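Local coordinates for protein putative acetyltransferase (PDB 3D9W) that probably transfers acetyl groups from acetyl-coenzyme A to arylamines, as an arylamine N-acetyltransferase related in fold to the papain-like cysteine peptidases, at residues 96-101 / 124-129; 117-122 / 134-139; 147-152 / 163-168; 177-182 / 189-194. One frame throughout, in Å; residues are numbered along the deposited sequence.

Contact 1. Residues 96-101 / 124-129; sequences LGFGVT and VTTADD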
loop_
_atom_site.group_PDB
_atom_site.type_symbol
_atom_site.label_atom_id
_atom_site.label_comp_id
_atom_site.label_asym_id
_atom_site.label_seq_id
_atom_site.Cartn_x
_atom_site.Cartn_y
_atom_site.Cartn_z
ATOM N N LEU A 96 1.004 -4.558 18.978
ATOM C CA LEU A 96 2.279 -4.246 19.605
ATOM C C LEU A 96 2.227 -3.045 20.545
ATOM O O LEU A 96 3.253 -2.626 21.078
ATOM C CB LEU A 96 3.334 -4.033 18.530
ATOM C CG LEU A 96 3.414 -5.208 17.550
ATOM C CD1 LEU A 96 4.435 -4.922 16.463
ATOM C CD2 LEU A 96 3.780 -6.467 18.298
ATOM N N GLY A 97 1.033 -2.496 20.756
ATOM C CA GLY A 97 0.893 -1.363 21.658
ATOM C C GLY A 97 1.167 -0.002 21.045
ATOM O O GLY A 97 1.536 0.941 21.741
ATOM N N PHE A 98 0.988 0.106 19.740
ATOM C CA PHE A 98 1.206 1.369 19.054
ATOM C C PHE A 98 -0.055 2.214 19.059
ATOM O O PHE A 98 -1.158 1.711 19.278
ATOM C CB PHE A 98 1.613 1.124 17.605
ATOM C CG PHE A 98 3.068 0.852 17.423
ATOM C CD1 PHE A 98 4.002 1.848 17.661
ATOM C CD2 PHE A 98 3.506 -0.395 16.985
ATOM C CE1 PHE A 98 5.354 1.615 17.464
ATOM C CE2 PHE A 98 4.862 -0.640 16.784
ATOM C CZ PHE A 98 5.789 0.371 17.025
ATOM N N GLY A 99 0.125 3.506 18.817
ATOM C CA GLY A 99 -0.999 4.418 18.744
ATOM C C GLY A 99 -1.365 4.459 17.279
ATOM O O GLY A 99 -0.568 4.913 16.454
ATOM N N VAL A 100 -2.560 3.982 16.944
ATOM C CA VAL A 100 -2.985 3.948 15.553
ATOM C C VAL A 100 -4.288 4.667 15.264
ATOM O O VAL A 100 -5.314 4.420 15.902
ATOM C CB VAL A 100 -3.094 2.502 15.055
ATOM C CG1 VAL A 100 -3.572 2.481 13.618
ATOM C CG2 VAL A 100 -1.742 1.826 15.167
ATOM N N THR A 101 -4.218 5.555 14.277
ATOM C CA THR A 101 -5.353 6.363 13.842
ATOM C C THR A 101 -5.246 6.446 12.317
ATOM O O THR A 101 -4.152 6.501 11.775
ATOM C CB THR A 101 -5.284 7.769 14.504
ATOM O OG1 THR A 101 -6.322 8.614 13.998
ATOM C CG2 THR A 101 -3.947 8.393 14.245
ATOM N N VAL A 124 0.777 7.142 12.963
ATOM C CA VAL A 124 1.257 6.342 14.090
ATOM C C VAL A 124 2.073 7.082 15.156
ATOM O O VAL A 124 2.859 7.982 14.848
ATOM C CB VAL A 124 2.105 5.160 13.549
ATOM C CG1 VAL A 124 2.421 4.164 14.650
ATOM C CG2 VAL A 124 1.373 4.498 12.406
ATOM N N THR A 125 1.896 6.669 16.412
ATOM C CA THR A 125 2.611 7.260 17.548
ATOM C C THR A 125 3.329 6.185 18.375
ATOM O O THR A 125 2.727 5.181 18.752
ATOM C CB THR A 125 1.644 8.004 18.468
ATOM O OG1 THR A 125 0.714 7.071 19.036
ATOM C CG2 THR A 125 0.889 9.063 17.683
ATOM N N THR A 126 4.613 6.399 18.655
ATOM C CA THR A 126 5.375 5.428 19.427
ATOM C C THR A 126 5.358 5.756 20.912
ATOM O O THR A 126 4.727 6.725 21.341
ATOM C CB THR A 126 6.853 5.335 18.955
ATOM O OG1 THR A 126 7.639 6.377 19.562
ATOM C CG2 THR A 126 6.923 5.440 17.435
ATOM N N ALA A 127 6.066 4.944 21.692
ATOM C CA ALA A 127 6.121 5.115 23.140
ATOM C C ALA A 127 7.364 5.879 23.604
ATOM O O ALA A 127 7.562 6.087 24.806
ATOM C CB ALA A 127 6.068 3.748 23.812
ATOM N N ASP A 128 8.188 6.307 22.652
ATOM C CA ASP A 128 9.414 7.025 22.967
ATOM C C ASP A 128 9.192 8.529 23.076
ATOM O O ASP A 128 9.830 9.207 23.890
ATOM C CB ASP A 128 10.455 6.742 21.889
ATOM C CG ASP A 128 10.457 5.281 21.450
ATOM O OD1 ASP A 128 10.679 4.393 22.307
ATOM O OD2 ASP A 128 10.226 5.023 20.242
ATOM N N ASP A 129 8.290 9.058 22.260
ATOM C CA ASP A 129 8.026 10.486 22.286
ATOM C C ASP A 129 6.700 10.829 21.624
ATOM O O ASP A 129 5.917 9.941 21.284
ATOM C CB ASP A 129 9.167 11.226 21.591
ATOM C CG ASP A 129 9.301 10.839 20.132
ATOM O OD1 ASP A 129 8.319 11.074 19.384
ATOM O OD2 ASP A 129 10.372 10.301 19.740
#

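Contact 2. Residues 117-122 / 134-139; sequences ATHALL and MCDVGF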
loop_
_atom_site.group_PDB
_atom_site.type_symbol
_atom_site.label_atom_id
_atom_site.label_comp_id
_atom_site.label_asym_id
_atom_site.label_seq_id
_atom_site.Cartn_x
_atom_site.Cartn_y
_atom_site.Cartn_z
ATOM N N ALA A 117 -10.746 10.025 -2.550
ATOM C CA ALA A 117 -9.920 9.842 -1.360
ATOM C C ALA A 117 -10.117 8.370 -0.997
ATOM O O ALA A 117 -10.992 8.022 -0.197
ATOM C CB ALA A 117 -10.389 10.744 -0.224
ATOM N N THR A 118 -9.306 7.507 -1.604
ATOM C CA THR A 118 -9.418 6.077 -1.381
ATOM C C THR A 118 -8.080 5.394 -1.138
ATOM O O THR A 118 -7.916 4.203 -1.414
ATOM C CB THR A 118 -10.112 5.417 -2.580
ATOM O OG1 THR A 118 -9.279 5.526 -3.736
ATOM C CG2 THR A 118 -11.436 6.109 -2.871
ATOM N N HIS A 119 -7.117 6.150 -0.619
ATOM C CA HIS A 119 -5.802 5.588 -0.343
ATOM C C HIS A 119 -5.488 5.544 1.158
ATOM O O HIS A 119 -5.146 6.559 1.767
ATOM C CB HIS A 119 -4.719 6.376 -1.064
ATOM C CG HIS A 119 -3.353 5.839 -0.816
ATOM N ND1 HIS A 119 -2.989 4.559 -1.176
ATOM C CD2 HIS A 119 -2.294 6.366 -0.160
ATOM C CE1 HIS A 119 -1.763 4.321 -0.747
ATOM N NE2 HIS A 119 -1.320 5.401 -0.127
ATOM N N ALA A 120 -5.585 4.348 1.733
ATOM C CA ALA A 120 -5.352 4.145 3.152
ATOM C C ALA A 120 -3.983 4.594 3.650
ATOM O O ALA A 120 -2.947 4.233 3.087
ATOM C CB ALA A 120 -5.574 2.684 3.493
ATOM N N LEU A 121 -3.990 5.389 4.712
ATOM C CA LEU A 121 -2.759 5.882 5.318
ATOM C C LEU A 121 -2.885 5.706 6.814
ATOM O O LEU A 121 -3.989 5.720 7.350
ATOM C CB LEU A 121 -2.534 7.364 4.993
ATOM C CG LEU A 121 -2.123 7.724 3.556
ATOM C CD1 LEU A 121 -2.073 9.249 3.398
ATOM C CD2 LEU A 121 -0.763 7.091 3.213
ATOM N N LEU A 122 -1.757 5.528 7.490
ATOM C CA LEU A 122 -1.770 5.350 8.930
ATOM C C LEU A 122 -0.911 6.385 9.665
ATOM O O LEU A 122 0.273 6.553 9.368
ATOM C CB LEU A 122 -1.302 3.937 9.287
ATOM C CG LEU A 122 -2.110 2.767 8.722
ATOM C CD1 LEU A 122 -1.434 1.437 9.041
ATOM C CD2 LEU A 122 -3.514 2.799 9.307
ATOM N N MET A 134 3.821 8.742 9.784
ATOM C CA MET A 134 2.915 8.342 8.721
ATOM C C MET A 134 3.406 7.033 8.146
ATOM O O MET A 134 4.538 6.945 7.684
ATOM C CB MET A 134 2.886 9.398 7.623
ATOM C CG MET A 134 2.286 10.711 8.059
ATOM S SD MET A 134 0.612 10.447 8.612
ATOM C CE MET A 134 -0.105 9.765 7.104
ATOM N N CYS A 135 2.562 6.009 8.193
ATOM C CA CYS A 135 2.930 4.709 7.641
ATOM C C CYS A 135 2.097 4.414 6.396
ATOM O O CYS A 135 0.891 4.177 6.470
ATOM C CB CYS A 135 2.740 3.605 8.688
ATOM S SG CYS A 135 3.793 3.790 10.164
ATOM N N ASP A 136 2.755 4.473 5.245
ATOM C CA ASP A 136 2.108 4.195 3.972
ATOM C C ASP A 136 2.630 2.836 3.524
ATOM O O ASP A 136 3.601 2.726 2.773
ATOM C CB ASP A 136 2.458 5.277 2.958
ATOM C CG ASP A 136 1.763 5.070 1.641
ATOM O OD1 ASP A 136 0.730 4.371 1.647
ATOM O OD2 ASP A 136 2.241 5.605 0.610
ATOM N N VAL A 137 1.979 1.794 4.009
ATOM C CA VAL A 137 2.401 0.439 3.707
ATOM C C VAL A 137 1.627 -0.245 2.592
ATOM O O VAL A 137 1.893 -1.404 2.273
ATOM C CB VAL A 137 2.314 -0.448 4.983
ATOM C CG1 VAL A 137 3.332 0.017 6.023
ATOM C CG2 VAL A 137 0.900 -0.391 5.561
ATOM N N GLY A 138 0.681 0.457 1.986
ATOM C CA GLY A 138 -0.099 -0.182 0.943
ATOM C C GLY A 138 -0.043 0.443 -0.435
ATOM O O GLY A 138 -0.756 -0.003 -1.341
ATOM N N PHE A 139 0.797 1.466 -0.607
ATOM C CA PHE A 139 0.896 2.130 -1.900
ATOM C C PHE A 139 1.483 1.195 -2.955
ATOM O O PHE A 139 1.102 1.255 -4.124
ATOM C CB PHE A 139 1.752 3.403 -1.808
ATOM C CG PHE A 139 1.671 4.276 -3.046
ATOM C CD1 PHE A 139 0.522 5.015 -3.326
ATOM C CD2 PHE A 139 2.727 4.320 -3.955
ATOM C CE1 PHE A 139 0.425 5.784 -4.492
ATOM C CE2 PHE A 139 2.640 5.086 -5.128
ATOM C CZ PHE A 139 1.484 5.818 -5.393
#

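Contact 3. Residues 147-152 / 163-168; sequences YELRPQ and FRLERR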
loop_
_atom_site.group_PDB
_atom_site.type_symbol
_atom_site.label_atom_id
_atom_site.label_comp_id
_atom_site.label_asym_id
_atom_site.label_seq_id
_atom_site.Cartn_x
_atom_site.Cartn_y
_atom_site.Cartn_z
ATOM N N TYR A 147 7.429 8.094 7.519
ATOM C CA TYR A 147 7.899 9.461 7.419
ATOM C C TYR A 147 7.155 10.307 8.443
ATOM O O TYR A 147 5.943 10.188 8.600
ATOM C CB TYR A 147 7.710 10.016 6.005
ATOM C CG TYR A 147 6.307 9.987 5.453
ATOM C CD1 TYR A 147 5.821 8.865 4.788
ATOM C CD2 TYR A 147 5.493 11.116 5.523
ATOM C CE1 TYR A 147 4.565 8.874 4.197
ATOM C CE2 TYR A 147 4.239 11.136 4.940
ATOM C CZ TYR A 147 3.779 10.015 4.275
ATOM O OH TYR A 147 2.539 10.052 3.681
ATOM N N GLU A 148 7.904 11.138 9.157
ATOM C CA GLU A 148 7.340 11.992 10.191
ATOM C C GLU A 148 6.283 12.943 9.642
ATOM O O GLU A 148 6.428 13.481 8.541
ATOM C CB GLU A 148 8.466 12.772 10.871
ATOM C CG GLU A 148 7.997 13.835 11.843
ATOM C CD GLU A 148 9.071 14.218 12.847
ATOM O OE1 GLU A 148 10.222 14.481 12.423
ATOM O OE2 GLU A 148 8.759 14.260 14.059
ATOM N N LEU A 149 5.216 13.154 10.408
ATOM C CA LEU A 149 4.145 14.039 9.966
ATOM C C LEU A 149 4.458 15.513 10.215
ATOM O O LEU A 149 3.765 16.159 10.994
ATOM C CB LEU A 149 2.826 13.686 10.671
ATOM C CG LEU A 149 1.488 14.011 9.987
ATOM C CD1 LEU A 149 0.636 14.834 10.921
ATOM C CD2 LEU A 149 1.706 14.746 8.667
ATOM N N ARG A 150 5.490 16.045 9.560
ATOM C CA ARG A 150 5.850 17.458 9.712
ATOM C C ARG A 150 6.389 18.027 8.395
ATOM O O ARG A 150 6.896 17.296 7.558
ATOM C CB ARG A 150 6.908 17.641 10.799
ATOM C CG ARG A 150 8.289 17.191 10.376
ATOM C CD ARG A 150 9.308 17.454 11.462
ATOM N NE ARG A 150 10.608 16.881 11.127
ATOM C CZ ARG A 150 11.455 17.396 10.243
ATOM N NH1 ARG A 150 11.148 18.512 9.594
ATOM N NH2 ARG A 150 12.610 16.789 10.002
ATOM N N PRO A 151 6.295 19.351 8.209
ATOM C CA PRO A 151 6.774 20.002 6.989
ATOM C C PRO A 151 8.216 19.638 6.653
ATOM O O PRO A 151 9.119 19.823 7.473
ATOM C CB PRO A 151 6.623 21.482 7.315
ATOM C CG PRO A 151 5.440 21.509 8.210
ATOM C CD PRO A 151 5.699 20.339 9.127
ATOM N N GLN A 152 8.424 19.119 5.444
ATOM C CA GLN A 152 9.754 18.734 4.982
ATOM C C GLN A 152 9.833 18.998 3.483
ATOM O O GLN A 152 9.874 18.077 2.671
ATOM C CB GLN A 152 10.022 17.248 5.276
ATOM C CG GLN A 152 10.047 16.897 6.769
ATOM C CD GLN A 152 10.227 15.410 7.027
ATOM O OE1 GLN A 152 11.257 14.821 6.686
ATOM N NE2 GLN A 152 9.216 14.793 7.632
ATOM N N PHE A 163 12.159 11.850 -1.231
ATOM C CA PHE A 163 10.834 12.427 -1.014
ATOM C C PHE A 163 10.874 13.876 -0.524
ATOM O O PHE A 163 11.942 14.455 -0.293
ATOM C CB PHE A 163 10.054 11.618 0.029
ATOM C CG PHE A 163 9.846 10.182 -0.336
ATOM C CD1 PHE A 163 8.788 9.804 -1.146
ATOM C CD2 PHE A 163 10.712 9.203 0.138
ATOM C CE1 PHE A 163 8.593 8.460 -1.480
ATOM C CE2 PHE A 163 10.528 7.863 -0.189
ATOM C CZ PHE A 163 9.465 7.491 -1.001
ATOM N N ARG A 164 9.671 14.427 -0.353
ATOM C CA ARG A 164 9.425 15.789 0.120
ATOM C C ARG A 164 8.017 15.817 0.696
ATOM O O ARG A 164 7.057 15.501 0.000
ATOM C CB ARG A 164 9.474 16.803 -1.030
ATOM C CG ARG A 164 10.845 17.182 -1.531
ATOM C CD ARG A 164 10.722 18.061 -2.780
ATOM N NE ARG A 164 12.030 18.321 -3.387
ATOM C CZ ARG A 164 12.218 18.886 -4.580
ATOM N NH1 ARG A 164 11.170 19.260 -5.314
ATOM N NH2 ARG A 164 13.461 19.079 -5.035
ATOM N N LEU A 165 7.896 16.176 1.967
ATOM C CA LEU A 165 6.586 16.267 2.590
ATOM C C LEU A 165 6.253 17.752 2.600
ATOM O O LEU A 165 7.045 18.582 3.061
ATOM C CB LEU A 165 6.604 15.727 4.023
ATOM C CG LEU A 165 5.343 14.973 4.461
ATOM C CD1 LEU A 165 5.217 15.047 5.969
ATOM C CD2 LEU A 165 4.103 15.566 3.818
ATOM N N GLU A 166 5.076 18.083 2.095
ATOM C CA GLU A 166 4.660 19.467 2.017
ATOM C C GLU A 166 3.342 19.697 2.742
ATOM O O GLU A 166 2.444 18.862 2.665
ATOM C CB GLU A 166 4.530 19.818 0.549
ATOM C CG GLU A 166 4.204 21.239 0.226
ATOM C CD GLU A 166 4.745 21.594 -1.143
ATOM O OE1 GLU A 166 5.996 21.614 -1.275
ATOM O OE2 GLU A 166 3.937 21.830 -2.078
ATOM N N ARG A 167 3.239 20.814 3.463
ATOM C CA ARG A 167 2.007 21.147 4.175
ATOM C C ARG A 167 1.357 22.376 3.551
ATOM O O ARG A 167 1.890 23.479 3.622
ATOM C CB ARG A 167 2.252 21.418 5.666
ATOM C CG ARG A 167 0.991 21.159 6.513
ATOM C CD ARG A 167 0.492 22.360 7.313
ATOM N NE ARG A 167 1.296 22.610 8.507
ATOM C CZ ARG A 167 2.204 23.580 8.610
ATOM N NH1 ARG A 167 2.420 24.403 7.586
ATOM N NH2 ARG A 167 2.904 23.719 9.731
ATOM N N ARG A 168 0.203 22.177 2.933
ATOM C CA ARG A 168 -0.510 23.267 2.300
ATOM C C ARG A 168 -1.809 23.513 3.046
ATOM O O ARG A 168 -2.072 22.902 4.088
ATOM C CB ARG A 168 -0.834 22.917 0.845
ATOM C CG ARG A 168 0.362 22.785 -0.070
ATOM C CD ARG A 168 -0.101 22.542 -1.509
ATOM N NE ARG A 168 1.017 22.157 -2.369
ATOM C CZ ARG A 168 0.907 21.726 -3.629
ATOM N NH1 ARG A 168 -0.292 21.621 -4.207
ATOM N NH2 ARG A 168 2.006 21.374 -4.307
#

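Contact 4. Residues 177-182 / 189-194; sequences WVLHQF and DRYTFT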
loop_
_atom_site.group_PDB
_atom_site.type_symbol
_atom_site.label_atom_id
_atom_site.label_comp_id
_atom_site.label_asym_id
_atom_site.label_seq_id
_atom_site.Cartn_x
_atom_site.Cartn_y
_atom_site.Cartn_z
ATOM N N TRP A 177 -1.792 17.871 3.041
ATOM C CA TRP A 177 -0.433 17.387 2.898
ATOM C C TRP A 177 -0.182 16.813 1.519
ATOM O O TRP A 177 -1.079 16.237 0.901
ATOM C CB TRP A 177 -0.127 16.321 3.946
ATOM C CG TRP A 177 -0.263 16.790 5.349
ATOM C CD1 TRP A 177 -1.408 16.842 6.094
ATOM C CD2 TRP A 177 0.785 17.264 6.187
ATOM N NE1 TRP A 177 -1.134 17.319 7.353
ATOM C CE2 TRP A 177 0.208 17.586 7.437
ATOM C CE3 TRP A 177 2.160 17.451 6.007
ATOM C CZ2 TRP A 177 0.961 18.083 8.503
ATOM C CZ3 TRP A 177 2.909 17.944 7.061
ATOM C CH2 TRP A 177 2.307 18.255 8.299
ATOM N N VAL A 178 1.050 16.970 1.044
ATOM C CA VAL A 178 1.441 16.462 -0.260
ATOM C C VAL A 178 2.800 15.779 -0.166
ATOM O O VAL A 178 3.805 16.415 0.152
ATOM C CB VAL A 178 1.556 17.594 -1.296
ATOM C CG1 VAL A 178 1.538 17.014 -2.697
ATOM C CG2 VAL A 178 0.440 18.601 -1.106
ATOM N N LEU A 179 2.826 14.480 -0.431
ATOM C CA LEU A 179 4.074 13.738 -0.408
ATOM C C LEU A 179 4.607 13.721 -1.837
ATOM O O LEU A 179 3.868 13.409 -2.767
ATOM C CB LEU A 179 3.832 12.309 0.067
ATOM C CG LEU A 179 5.115 11.508 0.261
ATOM C CD1 LEU A 179 5.812 12.002 1.516
ATOM C CD2 LEU A 179 4.795 10.029 0.371
ATOM N N HIS A 180 5.880 14.064 -2.010
ATOM C CA HIS A 180 6.494 14.090 -3.338
ATOM C C HIS A 180 7.528 12.983 -3.472
ATOM O O HIS A 180 8.365 12.822 -2.606
ATOM C CB HIS A 180 7.194 15.432 -3.577
ATOM C CG HIS A 180 6.267 16.607 -3.649
ATOM N ND1 HIS A 180 5.661 17.005 -4.821
ATOM C CD2 HIS A 180 5.861 17.481 -2.699
ATOM C CE1 HIS A 180 4.925 18.077 -4.589
ATOM N NE2 HIS A 180 5.028 18.387 -3.309
ATOM N N GLN A 181 7.484 12.226 -4.562
ATOM C CA GLN A 181 8.451 11.156 -4.764
ATOM C C GLN A 181 9.218 11.424 -6.043
ATOM O O GLN A 181 8.681 12.037 -6.955
ATOM C CB GLN A 181 7.742 9.811 -4.895
ATOM C CG GLN A 181 6.822 9.739 -6.096
ATOM C CD GLN A 181 6.406 8.326 -6.439
ATOM O OE1 GLN A 181 5.966 7.572 -5.579
ATOM N NE2 GLN A 181 6.536 7.964 -7.709
ATOM N N PHE A 182 10.470 10.970 -6.102
ATOM C CA PHE A 182 11.306 11.136 -7.293
ATOM C C PHE A 182 11.269 9.822 -8.062
ATOM O O PHE A 182 11.489 8.760 -7.484
ATOM C CB PHE A 182 12.749 11.459 -6.913
ATOM C CG PHE A 182 13.596 11.869 -8.079
ATOM C CD1 PHE A 182 13.462 13.137 -8.645
ATOM C CD2 PHE A 182 14.486 10.969 -8.656
ATOM C CE1 PHE A 182 14.199 13.498 -9.773
ATOM C CE2 PHE A 182 15.235 11.320 -9.791
ATOM C CZ PHE A 182 15.087 12.588 -10.351
ATOM N N ASP A 189 4.133 14.707 -7.470
ATOM C CA ASP A 189 3.269 14.614 -6.317
ATOM C C ASP A 189 2.610 13.233 -6.357
ATOM O O ASP A 189 1.891 12.892 -7.297
ATOM C CB ASP A 189 2.225 15.726 -6.378
ATOM C CG ASP A 189 1.501 15.778 -7.719
ATOM O OD1 ASP A 189 0.590 14.951 -7.946
ATOM O OD2 ASP A 189 1.849 16.640 -8.556
ATOM N N ARG A 190 2.895 12.421 -5.350
ATOM C CA ARG A 190 2.307 11.102 -5.303
ATOM C C ARG A 190 0.832 11.290 -4.976
ATOM O O ARG A 190 -0.032 11.022 -5.808
ATOM C CB ARG A 190 2.991 10.233 -4.234
ATOM C CG ARG A 190 2.412 8.821 -4.135
ATOM C CD ARG A 190 2.969 7.999 -2.975
ATOM N NE ARG A 190 4.289 7.446 -3.263
ATOM C CZ ARG A 190 4.837 6.433 -2.598
ATOM N NH1 ARG A 190 4.175 5.855 -1.601
ATOM N NH2 ARG A 190 6.047 5.992 -2.931
ATOM N N TYR A 191 0.546 11.786 -3.778
ATOM C CA TYR A 191 -0.827 11.985 -3.356
ATOM C C TYR A 191 -0.979 13.129 -2.374
ATOM O O TYR A 191 -0.010 13.771 -1.998
ATOM C CB TYR A 191 -1.347 10.703 -2.703
ATOM C CG TYR A 191 -0.495 10.176 -1.553
ATOM C CD1 TYR A 191 -0.231 10.957 -0.423
ATOM C CD2 TYR A 191 0.047 8.889 -1.597
ATOM C CE1 TYR A 191 0.551 10.467 0.624
ATOM C CE2 TYR A 191 0.826 8.396 -0.556
ATOM C CZ TYR A 191 1.075 9.186 0.546
ATOM O OH TYR A 191 1.858 8.692 1.560
ATOM N N THR A 192 -2.209 13.377 -1.958
ATOM C CA THR A 192 -2.479 14.412 -0.975
ATOM C C THR A 192 -3.388 13.797 0.090
ATOM O O THR A 192 -4.119 12.852 -0.191
ATOM C CB THR A 192 -3.219 15.609 -1.586
ATOM O OG1 THR A 192 -4.553 15.215 -1.945
ATOM C CG2 THR A 192 -2.486 16.123 -2.805
ATOM N N PHE A 193 -3.335 14.316 1.313
ATOM C CA PHE A 193 -4.198 13.799 2.369
ATOM C C PHE A 193 -4.480 14.815 3.462
ATOM O O PHE A 193 -3.712 15.757 3.664
ATOM C CB PHE A 193 -3.608 12.529 2.996
ATOM C CG PHE A 193 -2.354 12.755 3.791
ATOM C CD1 PHE A 193 -1.117 12.780 3.167
ATOM C CD2 PHE A 193 -2.408 12.885 5.171
ATOM C CE1 PHE A 193 0.046 12.919 3.908
ATOM C CE2 PHE A 193 -1.257 13.025 5.919
ATOM C CZ PHE A 193 -0.026 13.043 5.293
ATOM N N THR A 194 -5.596 14.619 4.152
ATOM C CA THR A 194 -5.992 15.493 5.241
ATOM C C THR A 194 -5.755 14.739 6.533
ATOM O O THR A 194 -5.367 13.576 6.511
ATOM C CB THR A 194 -7.489 15.889 5.153
ATOM O OG1 THR A 194 -8.321 14.735 5.342
ATOM C CG2 THR A 194 -7.787 16.523 3.808
#

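Contact 1. Residues 96-101 / 124-129
The first residues of strand 99-107 run antiparallel to the last residues of strand 117-125 in a beta hairpin, with G99 and T125 as a hydrogen-bonded pair and V100 and V124 as the non-hydrogen-bonded pair beside it. G99 N donates a hydrogen bond to T125 O at 3.1 Å, and T125 N returns one to G99 O at 3.0 Å, meeting a lone pair in the carbonyl plane. G97, with a positive phi of 85°, closes helix 82-95 in a Schellman motif, so the chain passes from helix to strand over three residues. F98 has CG anti to its carbonyl carbon, which sets its ring alongside the opposite strand. The CD1 corner of that ring lies 3.7 Å from T125 O, edge-on and in the ring plane, while F98 CE1 is 4.1 Å from T126 CG2, the two side chains pointing the same way. The V124 side chain crosses that of F98 obliquely, CG1 near CD1. L41 of helix 35-48 and L93 of helix 82-95 also pack on F98. Beyond the strand end, T126 OG1 donates to D128 OD2 at 3.0 Å from above the carboxylate plane. The same oxygen accepts from the backbone N of L35, at the start of helix 35-48. This double grip fixes the D128 carboxylate, and its negative charge is probably eased by the positive end of that helix.

Contact 2. Residues 117-122 / 134-139
Antiparallel pairing holds only at L122 and C135, where C135 N points almost straight at L122 O (2.6 Å, 171°) and L122 N reaches C135 O from above the carbonyl plane; strand 132-135 then ends and the chain swings off, leaving the CA atoms of H119 and F139 7.7 Å apart. Side chains bridge this gap. H119, with CG anti to its backbone N, extends its imidazole so that NE2 donates to D136 OD1 at 2.9 Å. The bond is bent (135° at the hydrogen), OD1 lying off the imidazole plane. Ring and carboxylate stand almost perpendicular, and OD1 is met from above the carboxylate plane. F139 turns the edge of its phenyl ring toward the imidazole face in an offset edge-to-face pair, centroids 5.3 Å apart. L121 CD2 lies 3.5 Å from D136 OD1, while the doubly bent M134 side chain brings CE to 4.0 Å from L121 CB. R190 forms a salt bridge to D136 OD2, so H119 and R190 each hold one oxygen, with a weak bond from the Y191 hydroxyl; the carboxylate would probably support positive charge on the histidine. H119 also touches C82 at the start of helix 82-95, consistent with the Cys-His-Asp triad of this enzyme family. A86 of that helix meets A120; Y191 and F193 of strand 188-193 pack on L121, and a classic beta bulge at T118 and H119 faces G105.

Contact 3. Residues 147-152 / 163-168
L165 forms the dense centre of this contact: its CD1 methyl enters the bend of 147-152 and is ringed by Y147, the backbone of E148 and R150, and L149. The methyl lies at the edge of the Y147 ring, 4.0 Å from CD2, the two side chains crossing at about a right angle. Y147 CG occupies the crowded position between backbone N and carbonyl carbon, which places the ring against L165; its hydroxyl goes on to bond Y191. W177 of strand 175-183 packs on L149 and L165. An inverse gamma turn centred on L149 turns the chain out of strand 147-148, at one border of the eight-stranded antiparallel sheet, and it then reaches Q152, which forms an antiparallel hydrogen-bonded pair with L165 of strand 161-169; L165 N reaches Q152 O at 2.8 Å from above the carbonyl plane. Charged side chains make up the looser, solvent side. P151 CG rests over one face of the R167 guanidinium, 3.7 Å from NH2. R150 NE makes a salt bridge to E148 OE1 at 2.8 Å, with Q152 CG over one face of the R150 guanidinium, and R168 grips E166 OE2 side-on through NE and NH2, each at 3.0 Å.

Contact 4. Residues 177-182 / 189-194
One face of the F193 ring carries W177 CB, 3.6 Å from the ring centroid in a CH-pi contact, and beyond it the five-membered ring of the indole follows in an offset stack (planes 15° apart). F193 O lies at the indole edge, in its plane. The R190 guanidinium is gripped at its edge: Q181 OE1 accepts from NE at 2.9 Å and from NH2 of the same arginine at 3.1 Å, the amide turned 73° from the guanidinium plane. Beside the Y191 ring runs L179, whose CB is 3.8 Å from Y191 CE1. These side chains belong to the beta hairpin of strands 175-183 and 188-193. W177 and F193 bond to each other through both backbone N-H groups, W177 N reaching F193 O at 2.9 Å. Farther along, R190 N bonds to L179 O at 2.9 Å. Between the pairs V178-T192 and H180-D189, L179 alone stands against R190 and Y191, consistent with a classic beta bulge. On the other face, V178 CG1 lies 4.0 Å from D189 CB and also packs against T192 CG2. R190 NH1 and NH2 further bond G142 O and R141 O, and D189 OD1 bonds the T108 hydroxyl.

Overall arrangement
All four contacts reach the same antiparallel sheet, and contact 2 lies nearest the presumed active site beside C82. Contact 1 shares strand 117-125 with it, some 16 Å away between centres, and V124 CG2 touches C135 SG at 3.4 Å. Contact 4, centred 11 Å from contact 2, probably acts as a second shell: R190 NH1 is 2.9 Å from D136 OD2, and Q181 holds the arginine that bonds the aspartate. Contact 3 lies 8 Å from contact 4 between centres and is joined to it by the tyrosine pair Y147 OH and Y191 OH, 2.6 Å apart. Polar groups thus link H119 to D136 and, by a weak bond from D136 OD2 to Y191 OH, on to Y147.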